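Local structure of 3,4-dihydroxy-2-butanone 4-phosphate synthase (6MNZ) at residues R27-G31 with T171-R175; F47-H51 with F181-L187. The protein probably converts D-ribulose 5-phosphate to formate and 3,4-dihydroxy-2-butanone 4-phosphate, a step of riboflavin biosynthesis, using magnesium or manganese. All blocks are in the same frame, centred on the assembly; numbering follows the deposited sequence.

Contact 1: residues R27-G31 with T171-R175; sequences RENEG and TMARR. With SO4 (sulfate ion), chain C; SO4 (sulfate ion), chain E.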
# COMPACT_ATOMS: atom_id res chain seq x y z
N ARG A 27 -15.09 -9.25 -12.06
CA ARG A 27 -13.71 -8.76 -12.09
C ARG A 27 -13.23 -8.29 -13.46
O ARG A 27 -13.35 -7.10 -13.78
CB ARG A 27 -12.77 -9.85 -11.58
CG ARG A 27 -11.31 -9.43 -11.48
CD ARG A 27 -10.42 -10.60 -11.09
NE ARG A 27 -9.00 -10.27 -11.21
CZ ARG A 27 -8.30 -10.37 -12.33
NH1 ARG A 27 -8.85 -10.84 -13.44
NH2 ARG A 27 -7.02 -10.02 -12.33
N GLU A 28 -13.06 -9.24 -14.37
CA GLU A 28 -12.89 -8.98 -15.79
C GLU A 28 -14.02 -9.55 -16.62
O GLU A 28 -14.44 -8.94 -17.60
CB GLU A 28 -11.56 -9.56 -16.31
CG GLU A 28 -10.30 -8.89 -15.80
CD GLU A 28 -9.05 -9.50 -16.41
OE1 GLU A 28 -7.94 -8.97 -16.18
OE2 GLU A 28 -9.17 -10.53 -17.10
N ASN A 29 -14.52 -10.72 -16.23
CA ASN A 29 -15.67 -11.34 -16.89
C ASN A 29 -15.31 -11.73 -18.32
O ASN A 29 -16.04 -11.44 -19.27
CB ASN A 29 -16.88 -10.40 -16.85
CG ASN A 29 -18.17 -11.10 -17.18
OD1 ASN A 29 -18.29 -12.31 -17.01
ND2 ASN A 29 -19.10 -10.36 -17.77
N GLU A 30 -14.19 -12.43 -18.46
CA GLU A 30 -13.68 -12.84 -19.76
C GLU A 30 -13.31 -14.31 -19.71
O GLU A 30 -12.91 -14.84 -18.68
CB GLU A 30 -12.47 -12.00 -20.17
CG GLU A 30 -12.80 -10.53 -20.44
CD GLU A 30 -11.58 -9.72 -20.82
OE1 GLU A 30 -10.44 -10.20 -20.63
OE2 GLU A 30 -11.75 -8.55 -21.24
N GLY A 31 -13.26 -14.92 -20.90
CA GLY A 31 -12.77 -16.27 -21.07
C GLY A 31 -11.45 -16.26 -21.83
O GLY A 31 -11.28 -15.50 -22.79
N THR A 171 -17.00 -7.70 -29.42
CA THR A 171 -17.03 -7.51 -27.98
C THR A 171 -16.59 -8.79 -27.27
O THR A 171 -16.26 -9.80 -27.91
CB THR A 171 -18.44 -7.12 -27.52
OG1 THR A 171 -19.37 -8.16 -27.84
CG2 THR A 171 -18.89 -5.82 -28.20
N MET A 172 -16.45 -8.69 -25.95
CA MET A 172 -15.85 -9.76 -25.17
C MET A 172 -16.86 -10.87 -24.93
O MET A 172 -18.01 -10.61 -24.55
CB MET A 172 -15.34 -9.22 -23.83
CG MET A 172 -14.26 -8.16 -23.96
SD MET A 172 -12.89 -8.63 -25.04
CE MET A 172 -12.45 -10.23 -24.38
N ALA A 173 -16.47 -12.10 -25.28
CA ALA A 173 -17.30 -13.26 -25.00
C ALA A 173 -17.54 -13.41 -23.51
O ALA A 173 -16.59 -13.48 -22.72
CB ALA A 173 -16.64 -14.52 -25.56
N ARG A 174 -18.81 -13.44 -23.11
CA ARG A 174 -19.21 -13.72 -21.74
C ARG A 174 -19.58 -15.19 -21.59
O ARG A 174 -19.51 -15.98 -22.54
CB ARG A 174 -20.37 -12.82 -21.33
CG ARG A 174 -20.20 -11.37 -21.74
CD ARG A 174 -18.85 -10.82 -21.30
NE ARG A 174 -18.76 -9.38 -21.49
CZ ARG A 174 -17.72 -8.63 -21.11
NH1 ARG A 174 -16.67 -9.20 -20.52
NH2 ARG A 174 -17.77 -7.32 -21.24
N ARG A 175 -19.95 -15.57 -20.36
CA ARG A 175 -20.19 -16.97 -20.04
C ARG A 175 -21.05 -17.65 -21.09
O ARG A 175 -20.68 -18.69 -21.65
CB ARG A 175 -20.84 -17.08 -18.66
CG ARG A 175 -21.11 -18.51 -18.19
CD ARG A 175 -22.18 -18.56 -17.11
NE ARG A 175 -23.49 -18.14 -17.60
CZ ARG A 175 -24.59 -18.05 -16.85
NH1 ARG A 175 -24.55 -18.40 -15.57
NH2 ARG A 175 -25.73 -17.62 -17.38
S SO4 C . -5.44 -11.31 -15.56
O1 SO4 C . -4.57 -12.19 -14.78
O2 SO4 C . -6.81 -11.80 -15.49
O3 SO4 C . -4.99 -11.31 -16.95
O4 SO4 C . -5.40 -9.95 -15.04
S SO4 E . -19.99 -5.83 -23.68
O1 SO4 E . -18.72 -6.43 -24.10
O2 SO4 E . -20.80 -6.82 -22.99
O3 SO4 E . -19.71 -4.71 -22.79
O4 SO4 E . -20.71 -5.35 -24.86
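A bend at chi2 (-51°) turns the Arg174 side chain back toward Asn29, while the Asn29 amide is sent out to meet it with CG opposite the backbone N (chi1 -165°). The two side chains run nearly perpendicular, yet their flat ends are nearly parallel: amide and guanidinium planes lie 7° apart, with Asn29 ND2 over one face of the guanidinium and 3.6 Å from Arg174 CD. Arg174 NH1 donates to the backbone oxygen Asn29 O at 2.6 Å; that oxygen lies close to the guanidinium plane, whereas the donor stands above the carbonyl plane. Its other terminal nitrogen, Arg174 NH2, makes a weak hydrogen bond to O1 of the chain E sulfate. Next door, the extended Glu30 carboxylate meets the folded Met172, OE2 reaching CE at 3.6 Å.

The 27-31 loop, leading into strand 31-36, carries part of the predicted DHBP synthase active site, with Arg27 and Glu28 assigned to ribulose 5-phosphate and Glu28 also to both metals. Here the chain C sulfate, which His143 and Thr144 also bind, takes hydrogen bonds to its O2 from Arg27 NH1 (3.0 Å) and to its O4 from Arg27 NH2 (3.2 Å), consistent with a place for a substrate phosphate. Asp23 accepts hydrogen bonds from the backbone nitrogens of Glu28 and Glu30, tying down the loop.

Contact 2: residues F47-H51 with F181-L187; sequences FMITH and FAEKHGL. With SO4 (sulfate ion), chain F.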
# COMPACT_ATOMS: atom_id res chain seq x y z
N PHE A 47 -4.39 -21.12 -33.62
CA PHE A 47 -5.77 -21.23 -33.17
C PHE A 47 -6.14 -20.07 -32.26
O PHE A 47 -7.25 -19.53 -32.34
CB PHE A 47 -5.99 -22.56 -32.45
CG PHE A 47 -7.39 -22.76 -31.96
CD1 PHE A 47 -7.74 -22.42 -30.67
CD2 PHE A 47 -8.36 -23.28 -32.80
CE1 PHE A 47 -9.05 -22.51 -30.24
CE2 PHE A 47 -9.67 -23.36 -32.39
CZ PHE A 47 -10.01 -23.02 -31.09
N MET A 48 -5.19 -19.60 -31.44
CA MET A 48 -5.49 -18.53 -30.50
C MET A 48 -5.74 -17.22 -31.23
O MET A 48 -6.79 -16.59 -31.04
CB MET A 48 -4.33 -18.38 -29.51
CG MET A 48 -4.32 -19.44 -28.43
SD MET A 48 -3.15 -19.07 -27.11
CE MET A 48 -3.89 -19.96 -25.74
N ILE A 49 -4.83 -16.82 -32.12
CA ILE A 49 -4.98 -15.56 -32.83
C ILE A 49 -6.14 -15.58 -33.83
O ILE A 49 -6.44 -14.54 -34.43
CB ILE A 49 -3.68 -15.18 -33.57
CG1 ILE A 49 -3.44 -16.14 -34.74
CG2 ILE A 49 -2.50 -15.19 -32.62
CD1 ILE A 49 -2.18 -15.84 -35.53
N THR A 50 -6.69 -16.75 -34.11
CA THR A 50 -7.74 -16.90 -35.12
C THR A 50 -9.13 -16.91 -34.51
O THR A 50 -10.02 -16.20 -35.00
CB THR A 50 -7.52 -18.19 -35.92
OG1 THR A 50 -6.17 -18.24 -36.41
CG2 THR A 50 -8.48 -18.26 -37.10
N HIS A 51 -9.37 -17.77 -33.52
CA HIS A 51 -10.71 -18.00 -32.99
C HIS A 51 -10.90 -17.42 -31.60
O HIS A 51 -12.03 -17.39 -31.11
CB HIS A 51 -11.01 -19.50 -32.98
CG HIS A 51 -10.77 -20.17 -34.30
ND1 HIS A 51 -11.59 -19.96 -35.39
CD2 HIS A 51 -9.72 -20.90 -34.75
CE1 HIS A 51 -11.10 -20.61 -36.43
NE2 HIS A 51 -9.96 -21.18 -36.07
N PHE A 181 -18.74 -21.45 -27.34
CA PHE A 181 -17.43 -21.62 -27.97
C PHE A 181 -16.73 -22.87 -27.47
O PHE A 181 -16.12 -23.61 -28.25
CB PHE A 181 -16.57 -20.38 -27.71
CG PHE A 181 -15.24 -20.41 -28.39
CD1 PHE A 181 -14.13 -20.93 -27.74
CD2 PHE A 181 -15.05 -19.75 -29.60
CE1 PHE A 181 -12.90 -20.96 -28.37
CE2 PHE A 181 -13.83 -19.81 -30.25
CZ PHE A 181 -12.75 -20.40 -29.62
N ALA A 182 -16.85 -23.16 -26.17
CA ALA A 182 -16.18 -24.32 -25.60
C ALA A 182 -16.61 -25.61 -26.29
O ALA A 182 -15.78 -26.48 -26.56
CB ALA A 182 -16.46 -24.40 -24.10
N GLU A 183 -17.91 -25.76 -26.54
CA GLU A 183 -18.42 -27.00 -27.10
C GLU A 183 -18.25 -27.06 -28.61
O GLU A 183 -18.22 -28.16 -29.18
CB GLU A 183 -19.90 -27.17 -26.74
CG GLU A 183 -20.41 -28.60 -26.87
CD GLU A 183 -21.22 -28.82 -28.13
OE1 GLU A 183 -22.12 -28.00 -28.40
OE2 GLU A 183 -21.04 -29.87 -28.78
N LYS A 184 -18.25 -25.91 -29.29
CA LYS A 184 -18.04 -25.89 -30.73
C LYS A 184 -16.67 -26.45 -31.10
O LYS A 184 -16.51 -27.02 -32.19
CB LYS A 184 -18.19 -24.47 -31.26
CG LYS A 184 -18.00 -24.33 -32.76
CD LYS A 184 -18.31 -22.92 -33.24
CE LYS A 184 -18.19 -22.79 -34.75
NZ LYS A 184 -18.30 -21.38 -35.21
N HIS A 185 -15.67 -26.27 -30.23
CA HIS A 185 -14.30 -26.67 -30.52
C HIS A 185 -13.80 -27.78 -29.60
O HIS A 185 -12.61 -28.11 -29.64
CB HIS A 185 -13.37 -25.45 -30.43
CG HIS A 185 -13.70 -24.36 -31.40
ND1 HIS A 185 -13.01 -24.17 -32.57
CD2 HIS A 185 -14.61 -23.36 -31.33
CE1 HIS A 185 -13.51 -23.13 -33.21
NE2 HIS A 185 -14.46 -22.60 -32.47
N GLY A 186 -14.69 -28.38 -28.81
CA GLY A 186 -14.33 -29.58 -28.08
C GLY A 186 -13.48 -29.34 -26.86
O GLY A 186 -12.68 -30.21 -26.49
N LEU A 187 -13.55 -28.14 -26.28
CA LEU A 187 -12.72 -27.75 -25.15
C LEU A 187 -13.56 -27.71 -23.88
O LEU A 187 -14.72 -27.30 -23.90
CB LEU A 187 -12.07 -26.39 -25.39
CG LEU A 187 -11.30 -26.25 -26.70
CD1 LEU A 187 -10.85 -24.81 -26.89
CD2 LEU A 187 -10.11 -27.20 -26.74
S SO4 F . -15.37 -18.58 -34.46
O1 SO4 F . -14.10 -18.62 -35.18
O2 SO4 F . -15.35 -19.56 -33.38
O3 SO4 F . -15.56 -17.24 -33.91
O4 SO4 F . -16.46 -18.89 -35.38
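Phe47 turns an edge toward the face of His185 in an offset edge-to-face pair, the ring centroids 5.2 Å apart and the planes at 74°. Its CE2-CZ edge does the touching, CE2 lying 3.4 Å from His185 ND1. Its chi1 of -179° swings the Phe47 ring straight out from the helix, where it also meets Phe181, CZ to CZ at 4.1 Å. Leu187 adds a looser apolar touch through CD1.

Phe181 meets both histidines: His185 CD2 sits over the centre of one of its faces, while His51 CB comes in at its edge. The CE2 corner of Phe181 also approaches the backbone oxygen His51 O. The His51 and His185 side chains run roughly perpendicular to each other, but their ring planes are inclined at 46°, and His185 CE1 comes over the rim of one His51 face.

The imidazoles converge on the chain F sulfate. His51 ND1 donates to sulfate O1 at 2.9 Å in a nearly straight bond, with O1 in the plane of the ring, and His185 NE2 donates to O2 at 3.3 Å. From the last turn of its helix, the extended Lys184 brings NZ to O4 at 3.1 Å. The sulfate probably comes from the crystallisation liquor.

Beneath this group, Phe47 rests on Leu33 and Phe181 on Ile20, residues of neighbouring strands. The arrangement is a surface aromatic cluster joining helices 42-52 and 175-184 above the mixed sheet of the DHBP synthase domain, an alpha+beta fold.

How the contacts relate
Both contacts belong to the DHBP synthase region, their centres 15 Å apart and nearest atoms about 6 Å apart without touching. Along the chain the segments alternate: 27-31, 47-51, 171-175, 181-187. Strand 31-36 and the start of helix 42-52 connect the first two, and helix 175-184 spans from the last residue of contact 1 into contact 2. The six-stranded mixed sheet is common ground, since 27-31 leads into strand 31-36, whose Leu33 supports contact 2. Thus contact 1 joins loops at the predicted catalytic site, whereas contact 2 joins two helices at the surface, about 11 Å from Glu164 as measured between the Phe181 and Glu164 side chains.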